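Local coordinates for unsaturated chondroitin disaccharide hydrolase (Streptococcus agalactiae, PDB 3ANJ), which hydrolyses unsaturated chondroitin, hyaluronan and heparin disaccharides, releasing the unsaturated uronic acid, with a preference for sulfated glycosaminoglycans, at residues L78-E83 with K392-Y397; D175-I180 with N201-S206. All coordinates share one frame; numbering follows the deposited sequence.

Contact 1: residues L78-E83 with K392-Y397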
ATOM      1  N   LEU A  78      -5.751   7.857 -10.568  1.00 20.02           N
ATOM      2  CA  LEU A  78      -6.681   8.777 -11.219  1.00 19.95           C
ATOM      3  C   LEU A  78      -7.567   9.504 -10.200  1.00 19.93           C
ATOM      4  O   LEU A  78      -7.735  10.726 -10.278  1.00 20.12           O
ATOM      5  CB  LEU A  78      -7.526   8.045 -12.276  1.00 20.00           C
ATOM      6  CG  LEU A  78      -6.776   7.375 -13.443  1.00 20.32           C
ATOM      7  CD1 LEU A  78      -7.750   6.672 -14.363  1.00 20.53           C
ATOM      8  CD2 LEU A  78      -5.930   8.373 -14.231  1.00 20.69           C
ATOM      9  N   TRP A  79      -8.115   8.761  -9.239  1.00 19.58           N
ATOM     10  CA  TRP A  79      -8.951   9.368  -8.205  1.00 19.69           C
ATOM     11  C   TRP A  79      -8.151  10.344  -7.343  1.00 19.66           C
ATOM     12  O   TRP A  79      -8.633  11.431  -7.028  1.00 19.52           O
ATOM     13  CB  TRP A  79      -9.635   8.312  -7.328  1.00 19.64           C
ATOM     14  CG  TRP A  79     -10.764   7.563  -8.001  1.00 20.09           C
ATOM     15  CD1 TRP A  79     -10.908   6.209  -8.081  1.00 19.93           C
ATOM     16  CD2 TRP A  79     -11.904   8.126  -8.674  1.00 20.55           C
ATOM     17  NE1 TRP A  79     -12.063   5.892  -8.757  1.00 19.80           N
ATOM     18  CE2 TRP A  79     -12.691   7.049  -9.134  1.00 20.31           C
ATOM     19  CE3 TRP A  79     -12.335   9.437  -8.934  1.00 20.30           C
ATOM     20  CZ2 TRP A  79     -13.883   7.239  -9.847  1.00 20.52           C
ATOM     21  CZ3 TRP A  79     -13.522   9.624  -9.638  1.00 21.40           C
ATOM     22  CH2 TRP A  79     -14.283   8.529 -10.082  1.00 20.40           C
ATOM     23  N   LEU A  80      -6.927   9.969  -6.989  1.00 19.86           N
ATOM     24  CA  LEU A  80      -6.056  10.857  -6.202  1.00 20.28           C
ATOM     25  C   LEU A  80      -5.760  12.160  -6.935  1.00 20.54           C
ATOM     26  O   LEU A  80      -5.816  13.244  -6.341  1.00 20.62           O
ATOM     27  CB  LEU A  80      -4.756  10.150  -5.809  1.00 20.13           C
ATOM     28  CG  LEU A  80      -4.893   9.040  -4.762  1.00 20.04           C
ATOM     29  CD1 LEU A  80      -3.560   8.328  -4.631  1.00 18.98           C
ATOM     30  CD2 LEU A  80      -5.368   9.567  -3.402  1.00 18.52           C
ATOM     31  N   ALA A  81      -5.449  12.049  -8.225  1.00 20.62           N
ATOM     32  CA  ALA A  81      -5.267  13.220  -9.082  1.00 20.95           C
ATOM     33  C   ALA A  81      -6.519  14.098  -9.089  1.00 21.19           C
ATOM     34  O   ALA A  81      -6.422  15.327  -9.045  1.00 21.72           O
ATOM     35  CB  ALA A  81      -4.913  12.787 -10.493  1.00 20.68           C
ATOM     36  N   TYR A  82      -7.684  13.454  -9.137  1.00 21.63           N
ATOM     37  CA  TYR A  82      -8.977  14.137  -9.098  1.00 22.40           C
ATOM     38  C   TYR A  82      -9.219  14.872  -7.773  1.00 22.78           C
ATOM     39  O   TYR A  82      -9.790  15.962  -7.770  1.00 22.79           O
ATOM     40  CB  TYR A  82     -10.108  13.141  -9.392  1.00 22.26           C
ATOM     41  CG  TYR A  82     -11.508  13.728  -9.447  1.00 22.95           C
ATOM     42  CD1 TYR A  82     -12.442  13.433  -8.456  1.00 23.61           C
ATOM     43  CD2 TYR A  82     -11.907  14.554 -10.506  1.00 23.03           C
ATOM     44  CE1 TYR A  82     -13.738  13.950  -8.507  1.00 24.12           C
ATOM     45  CE2 TYR A  82     -13.201  15.081 -10.562  1.00 23.53           C
ATOM     46  CZ  TYR A  82     -14.110  14.775  -9.560  1.00 24.53           C
ATOM     47  OH  TYR A  82     -15.393  15.280  -9.599  1.00 24.69           O
ATOM     48  N   GLU A  83      -8.774  14.283  -6.663  1.00 23.36           N
ATOM     49  CA  GLU A  83      -8.813  14.943  -5.345  1.00 24.12           C
ATOM     50  C   GLU A  83      -8.066  16.276  -5.393  1.00 24.03           C
ATOM     51  O   GLU A  83      -8.444  17.235  -4.721  1.00 24.44           O
ATOM     52  CB  GLU A  83      -8.153  14.078  -4.259  1.00 24.19           C
ATOM     53  CG  GLU A  83      -8.683  12.656  -4.112  1.00 25.97           C
ATOM     54  CD  GLU A  83      -9.735  12.502  -3.022  1.00 26.55           C
ATOM     55  OE1 GLU A  83     -10.188  11.364  -2.822  1.00 26.21           O
ATOM     56  OE2 GLU A  83     -10.104  13.503  -2.371  1.00 27.66           O
ATOM     57  N   LYS A 392      -3.671  17.706   1.610  1.00 18.72           N
ATOM     58  CA  LYS A 392      -5.043  18.028   1.981  1.00 19.62           C
ATOM     59  C   LYS A 392      -5.526  17.144   3.122  1.00 19.39           C
ATOM     60  O   LYS A 392      -4.841  16.200   3.522  1.00 19.73           O
ATOM     61  CB  LYS A 392      -5.975  17.893   0.762  1.00 19.73           C
ATOM     62  CG  LYS A 392      -6.159  16.458   0.261  1.00 21.84           C
ATOM     63  CD  LYS A 392      -7.122  16.376  -0.935  1.00 25.07           C
ATOM     64  CE  LYS A 392      -8.592  16.472  -0.501  1.00 26.57           C
ATOM     65  NZ  LYS A 392      -9.528  16.187  -1.635  1.00 28.14           N
ATOM     66  N   ASP A 393      -6.708  17.456   3.642  1.00 19.08           N
ATOM     67  CA  ASP A 393      -7.389  16.571   4.574  1.00 19.09           C
ATOM     68  C   ASP A 393      -8.092  15.495   3.746  1.00 19.06           C
ATOM     69  O   ASP A 393      -9.219  15.674   3.290  1.00 18.96           O
ATOM     70  CB  ASP A 393      -8.369  17.368   5.442  1.00 19.23           C
ATOM     71  CG  ASP A 393      -9.214  16.483   6.351  1.00 19.03           C
ATOM     72  OD1 ASP A 393     -10.334  16.905   6.683  1.00 18.67           O
ATOM     73  OD2 ASP A 393      -8.769  15.374   6.728  1.00 18.65           O
ATOM     74  N   TRP A 394      -7.395  14.382   3.532  1.00 18.81           N
ATOM     75  CA  TRP A 394      -7.859  13.351   2.616  1.00 18.70           C
ATOM     76  C   TRP A 394      -8.777  12.329   3.294  1.00 18.85           C
ATOM     77  O   TRP A 394      -8.401  11.717   4.295  1.00 18.42           O
ATOM     78  CB  TRP A 394      -6.662  12.658   1.954  1.00 18.62           C
ATOM     79  CG  TRP A 394      -7.055  11.575   0.985  1.00 18.56           C
ATOM     80  CD1 TRP A 394      -7.790  11.725  -0.162  1.00 16.83           C
ATOM     81  CD2 TRP A 394      -6.746  10.182   1.084  1.00 17.78           C
ATOM     82  NE1 TRP A 394      -7.956  10.513  -0.779  1.00 17.20           N
ATOM     83  CE2 TRP A 394      -7.327   9.546  -0.038  1.00 18.30           C
ATOM     84  CE3 TRP A 394      -6.040   9.406   2.013  1.00 17.93           C
ATOM     85  CZ2 TRP A 394      -7.209   8.171  -0.266  1.00 17.87           C
ATOM     86  CZ3 TRP A 394      -5.927   8.037   1.791  1.00 18.01           C
ATOM     87  CH2 TRP A 394      -6.511   7.434   0.657  1.00 17.46           C
ATOM     88  N   GLU A 395      -9.983  12.162   2.747  1.00 18.89           N
ATOM     89  CA  GLU A 395     -10.896  11.113   3.196  1.00 19.32           C
ATOM     90  C   GLU A 395     -10.479   9.777   2.578  1.00 18.62           C
ATOM     91  O   GLU A 395     -10.451   9.635   1.353  1.00 18.05           O
ATOM     92  CB  GLU A 395     -12.355  11.460   2.839  1.00 19.99           C
ATOM     93  CG  GLU A 395     -13.384  10.343   3.080  1.00 23.05           C
ATOM     94  CD  GLU A 395     -13.551   9.927   4.544  1.00 28.03           C
ATOM     95  OE1 GLU A 395     -13.163  10.683   5.463  1.00 30.09           O
ATOM     96  OE2 GLU A 395     -14.096   8.825   4.777  1.00 30.99           O
ATOM     97  N   LEU A 396     -10.167   8.808   3.439  1.00 17.85           N
ATOM     98  CA  LEU A 396      -9.602   7.523   3.007  1.00 17.62           C
ATOM     99  C   LEU A 396     -10.534   6.680   2.139  1.00 17.59           C
ATOM    100  O   LEU A 396     -11.711   6.503   2.465  1.00 17.30           O
ATOM    101  CB  LEU A 396      -9.174   6.687   4.219  1.00 17.28           C
ATOM    102  CG  LEU A 396      -7.733   6.790   4.732  1.00 17.22           C
ATOM    103  CD1 LEU A 396      -7.415   8.188   5.239  1.00 14.72           C
ATOM    104  CD2 LEU A 396      -7.534   5.768   5.839  1.00 16.82           C
ATOM    105  N   TYR A 397      -9.986   6.145   1.049  1.00 17.43           N
ATOM    106  CA  TYR A 397     -10.671   5.109   0.280  1.00 17.61           C
ATOM    107  C   TYR A 397     -10.757   3.850   1.138  1.00 17.74           C
ATOM    108  O   TYR A 397     -11.806   3.200   1.188  1.00 17.56           O
ATOM    109  CB  TYR A 397      -9.940   4.807  -1.044  1.00 17.39           C
ATOM    110  CG  TYR A 397      -9.640   6.018  -1.909  1.00 17.35           C
ATOM    111  CD1 TYR A 397     -10.434   7.163  -1.845  1.00 16.99           C
ATOM    112  CD2 TYR A 397      -8.569   6.007  -2.810  1.00 17.01           C
ATOM    113  CE1 TYR A 397     -10.168   8.269  -2.632  1.00 16.95           C
ATOM    114  CE2 TYR A 397      -8.292   7.114  -3.611  1.00 16.98           C
ATOM    115  CZ  TYR A 397      -9.102   8.244  -3.511  1.00 17.38           C
ATOM    116  OH  TYR A 397      -8.853   9.357  -4.283  1.00 16.45           O
TER
HETATM  117  O   HOH W   1     -10.784  13.777   0.621  1.00 14.05           O
HETATM  118  O   HOH W   2     -11.779  10.792  -0.761  1.00 21.46           O

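Contact 2: residues D175-I180 with N201-S206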
ATOM      1  N   ASP A 175      -0.527  -9.012   3.908  0.50 28.86           N
ATOM      2  CA  ASP A 175      -1.286  -8.075   3.074  0.50 28.77           C
ATOM      3  C   ASP A 175      -2.801  -8.248   3.213  0.50 28.63           C
ATOM      4  O   ASP A 175      -3.572  -7.495   2.615  0.50 28.58           O
ATOM      5  CB  ASP A 175      -0.843  -8.137   1.608  0.50 28.93           C
ATOM      6  CG  ASP A 175      -1.476  -9.279   0.850  0.50 29.14           C
ATOM      7  OD1 ASP A 175      -0.901  -9.684  -0.182  0.50 29.71           O
ATOM      8  OD2 ASP A 175      -2.546  -9.763   1.275  0.50 29.25           O
ATOM      9  N   CYS A 176      -3.219  -9.234   4.009  1.00 28.34           N
ATOM     10  CA  CYS A 176      -4.623  -9.378   4.397  1.00 28.48           C
ATOM     11  C   CYS A 176      -5.088  -8.261   5.338  1.00 27.35           C
ATOM     12  O   CYS A 176      -6.285  -8.015   5.460  1.00 27.03           O
ATOM     13  CB  CYS A 176      -4.881 -10.745   5.035  1.00 28.87           C
ATOM     14  SG  CYS A 176      -4.922 -12.123   3.862  1.00 33.47           S
ATOM     15  N   LEU A 177      -4.143  -7.588   5.996  1.00 26.47           N
ATOM     16  CA  LEU A 177      -4.474  -6.428   6.830  1.00 25.74           C
ATOM     17  C   LEU A 177      -5.031  -5.265   6.003  1.00 25.43           C
ATOM     18  O   LEU A 177      -5.826  -4.473   6.502  1.00 25.55           O
ATOM     19  CB  LEU A 177      -3.267  -5.973   7.655  1.00 25.59           C
ATOM     20  CG  LEU A 177      -2.684  -6.976   8.659  1.00 25.14           C
ATOM     21  CD1 LEU A 177      -1.558  -6.328   9.472  1.00 24.44           C
ATOM     22  CD2 LEU A 177      -3.763  -7.552   9.576  1.00 24.41           C
ATOM     23  N   LEU A 178      -4.610  -5.177   4.744  1.00 25.03           N
ATOM     24  CA  LEU A 178      -5.172  -4.217   3.794  1.00 24.91           C
ATOM     25  C   LEU A 178      -6.480  -4.735   3.188  1.00 24.69           C
ATOM     26  O   LEU A 178      -7.433  -3.971   3.027  1.00 25.04           O
ATOM     27  CB  LEU A 178      -4.169  -3.903   2.673  1.00 24.86           C
ATOM     28  CG  LEU A 178      -2.990  -2.924   2.828  1.00 25.11           C
ATOM     29  CD1 LEU A 178      -3.441  -1.462   2.755  1.00 25.71           C
ATOM     30  CD2 LEU A 178      -2.137  -3.182   4.066  1.00 25.30           C
ATOM     31  N   ASN A 179      -6.505  -6.034   2.879  0.50 24.47           N
ATOM     32  CA  ASN A 179      -7.649  -6.699   2.248  0.50 24.11           C
ATOM     33  C   ASN A 179      -8.938  -6.626   3.070  0.50 23.77           C
ATOM     34  O   ASN A 179     -10.027  -6.473   2.511  0.50 23.84           O
ATOM     35  CB  ASN A 179      -7.302  -8.161   1.948  0.50 24.17           C
ATOM     36  CG  ASN A 179      -8.320  -8.832   1.046  0.50 24.31           C
ATOM     37  OD1 ASN A 179      -9.082  -8.164   0.349  0.50 25.00           O
ATOM     38  ND2 ASN A 179      -8.334 -10.159   1.052  0.50 23.81           N
ATOM     39  N   ILE A 180      -8.804  -6.727   4.390  1.00 23.33           N
ATOM     40  CA  ILE A 180      -9.957  -6.710   5.309  1.00 22.66           C
ATOM     41  C   ILE A 180     -10.652  -5.341   5.439  1.00 22.17           C
ATOM     42  O   ILE A 180     -11.765  -5.260   5.957  1.00 22.05           O
ATOM     43  CB  ILE A 180      -9.613  -7.261   6.722  1.00 22.56           C
ATOM     44  CG1 ILE A 180      -8.518  -6.411   7.395  1.00 22.33           C
ATOM     45  CG2 ILE A 180      -9.258  -8.752   6.639  1.00 22.18           C
ATOM     46  CD1 ILE A 180      -8.381  -6.624   8.895  1.00 21.75           C
ATOM     47  N   ASN A 201     -11.660 -11.086  13.354  1.00 25.61           N
ATOM     48  CA  ASN A 201     -11.017 -12.396  13.485  1.00 26.03           C
ATOM     49  C   ASN A 201      -9.769 -12.499  12.617  1.00 26.02           C
ATOM     50  O   ASN A 201      -8.731 -12.998  13.059  1.00 25.99           O
ATOM     51  CB  ASN A 201     -11.991 -13.528  13.127  1.00 26.15           C
ATOM     52  CG  ASN A 201     -13.046 -13.763  14.199  1.00 27.31           C
ATOM     53  OD1 ASN A 201     -12.936 -13.271  15.323  1.00 28.12           O
ATOM     54  ND2 ASN A 201     -14.079 -14.527  13.852  1.00 29.30           N
ATOM     55  N   HIS A 202      -9.873 -12.005  11.386  1.00 25.90           N
ATOM     56  CA  HIS A 202      -8.769 -12.095  10.447  1.00 26.13           C
ATOM     57  C   HIS A 202      -7.609 -11.182  10.824  1.00 25.37           C
ATOM     58  O   HIS A 202      -6.449 -11.520  10.575  1.00 25.17           O
ATOM     59  CB  HIS A 202      -9.235 -11.811   9.023  1.00 26.77           C
ATOM     60  CG  HIS A 202      -8.530 -12.635   7.995  1.00 29.26           C
ATOM     61  ND1 HIS A 202      -7.439 -12.172   7.289  1.00 31.84           N
ATOM     62  CD2 HIS A 202      -8.744 -13.903   7.570  1.00 31.34           C
ATOM     63  CE1 HIS A 202      -7.020 -13.116   6.465  1.00 31.91           C
ATOM     64  NE2 HIS A 202      -7.795 -14.176   6.614  1.00 32.57           N
ATOM     65  N   PHE A 203      -7.910 -10.033  11.424  1.00 24.84           N
ATOM     66  CA  PHE A 203      -6.838  -9.164  11.898  1.00 24.25           C
ATOM     67  C   PHE A 203      -5.955  -9.874  12.922  1.00 24.22           C
ATOM     68  O   PHE A 203      -4.731  -9.842  12.811  1.00 24.01           O
ATOM     69  CB  PHE A 203      -7.337  -7.853  12.518  1.00 23.72           C
ATOM     70  CG  PHE A 203      -6.220  -7.041  13.113  1.00 22.75           C
ATOM     71  CD1 PHE A 203      -5.487  -6.161  12.319  1.00 21.40           C
ATOM     72  CD2 PHE A 203      -5.832  -7.228  14.438  1.00 21.89           C
ATOM     73  CE1 PHE A 203      -4.415  -5.442  12.845  1.00 21.00           C
ATOM     74  CE2 PHE A 203      -4.756  -6.516  14.977  1.00 21.44           C
ATOM     75  CZ  PHE A 203      -4.050  -5.620  14.178  1.00 21.57           C
ATOM     76  N   TYR A 204      -6.583 -10.476  13.935  1.00 24.36           N
ATOM     77  CA  TYR A 204      -5.839 -11.124  15.014  1.00 24.92           C
ATOM     78  C   TYR A 204      -5.130 -12.382  14.532  1.00 25.53           C
ATOM     79  O   TYR A 204      -4.017 -12.666  14.964  1.00 25.77           O
ATOM     80  CB  TYR A 204      -6.732 -11.415  16.228  1.00 24.91           C
ATOM     81  CG  TYR A 204      -7.168 -10.163  16.959  1.00 24.03           C
ATOM     82  CD1 TYR A 204      -8.497  -9.751  16.942  1.00 23.26           C
ATOM     83  CD2 TYR A 204      -6.243  -9.381  17.655  1.00 23.55           C
ATOM     84  CE1 TYR A 204      -8.901  -8.596  17.613  1.00 22.83           C
ATOM     85  CE2 TYR A 204      -6.635  -8.224  18.320  1.00 22.68           C
ATOM     86  CZ  TYR A 204      -7.962  -7.835  18.292  1.00 22.33           C
ATOM     87  OH  TYR A 204      -8.347  -6.689  18.948  1.00 22.02           O
ATOM     88  N   ALA A 205      -5.775 -13.116  13.624  1.00 26.14           N
ATOM     89  CA  ALA A 205      -5.186 -14.310  13.015  1.00 26.98           C
ATOM     90  C   ALA A 205      -3.920 -13.964  12.240  1.00 27.47           C
ATOM     91  O   ALA A 205      -2.924 -14.683  12.322  1.00 27.26           O
ATOM     92  CB  ALA A 205      -6.190 -14.998  12.106  1.00 27.00           C
ATOM     93  N   SER A 206      -3.971 -12.860  11.495  1.00 28.01           N
ATOM     94  CA  SER A 206      -2.824 -12.384  10.726  1.00 28.66           C
ATOM     95  C   SER A 206      -1.731 -11.817  11.628  1.00 29.00           C
ATOM     96  O   SER A 206      -0.555 -12.132  11.451  1.00 29.48           O
ATOM     97  CB  SER A 206      -3.262 -11.338   9.692  1.00 28.75           C
ATOM     98  OG  SER A 206      -4.291 -11.850   8.859  1.00 28.87           O
TER

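Contact 1: residues L78-E83 with K392-Y397
E83, on helix 71-85 of the alpha6/alpha6-barrel, meets K392, W394 and Y397 of the C-terminal tail that follows helix 377-391, bringing an early helix of the barrel against a tail some 310 residues later. The charged part is a salt bridge: K392 NZ lies 2.8 Å from E83 OE2 and uses the anti lone pair of that oxygen, while a weak bond leads from the same NZ to E83 O. The other oxygen takes the neutral donors. Y397 OH donates to E83 OE1 over 2.8 Å, again on the anti lone pair, and W394 NE1 adds a weak, bent bond (N-H...O angle 138°). The bend at chi2 (-96°) swings the carboxylate of E83 into this position, 76° from the plane of the W394 ring. Two waters extend the grip, linking E83 OE2 to E395 N and E83 OE1 to E395 O. The apolar part belongs to L80, whose CD2 lies 3.8 Å from Y397 CE2 and 3.9 Å from W394 CE2. Within the tail, W394 CZ2 sits over the centre of the Y397 ring, 3.4 Å above its plane. W79 NE1 bonds to S123 O of helix 116-131, leaving W79 CB 3.9 Å from Y397 CZ.

Contact 2: residues D175-I180 with N201-S206
C176 and H202 meet at the edge of the imidazole, where a short helix, 176-179, packs against helix 193-210 in the alpha6/alpha6-barrel. The sulfur stands 79° off the ring normal and SG is 4.6 Å from the ring centroid of H202, an edge-on sulfur-aromatic contact. C176 CB lies in the ring plane as well, with H202 CE1 3.5 Å away, so the imidazole presents its ND1-CE1 rim to the cysteine.

I180 approaches the same histidine obliquely. Its CG2 branch touches H202 CB at 3.9 Å, and its other branch serves a different neighbour: with chi1 at 61°, CG1 falls between the backbone N and the carbonyl carbon, and CD1 extends to F203 CB. One isoleucine thus touches two consecutive residues of the longer helix, one with each branch.

L177 reaches the ring of F203 itself, crossing it obliquely. The L177 CD2 methyl comes within 3.5 Å of F203 CD1 and also rests on S206 CB. Beyond this pair the F203 ring touches S259 of helix 246-263 and I4.

No polar bond joins the two segments; the buried hydroxyl of S206 is satisfied inside its own helix. D175, the proton donor, immediately precedes helix 176-179, and in the conformer described its side chain touches W251, a substrate-binding residue; N179, likewise in the conformer described, bonds through OD1 to G117 N and through ND2 to H113 O, tying this turn to the chain around helix 116-131. The packing thus begins one residue after the proton donor, at C176. S206 OG donates to H202 O over 2.8 Å, reaching the carbonyl from the face opposite to S206 N.

Both contacts are largely buried, and their centres lie about 15 and 14 Å from the centre of the chain, yet their chemistry differs. Contact 1 joins a helix to the irregular C-terminal tail through a carboxylate, a lysine, an indole N-H, a phenol hydroxyl and bridging waters, with partly exposed residues at its charged end. Contact 2 sets helix against helix with methyls, a sulfur and the imidazole edge. Along the chain, contact 2 is nested within the loop closed by contact 1; their centres are 24 Å apart and they do not touch. Helix 116-131 borders both, meeting W79 and Y397 in the first and L178 in the second. Contact 2 includes the proton donor, whereas contact 1 is remote from the annotated sites.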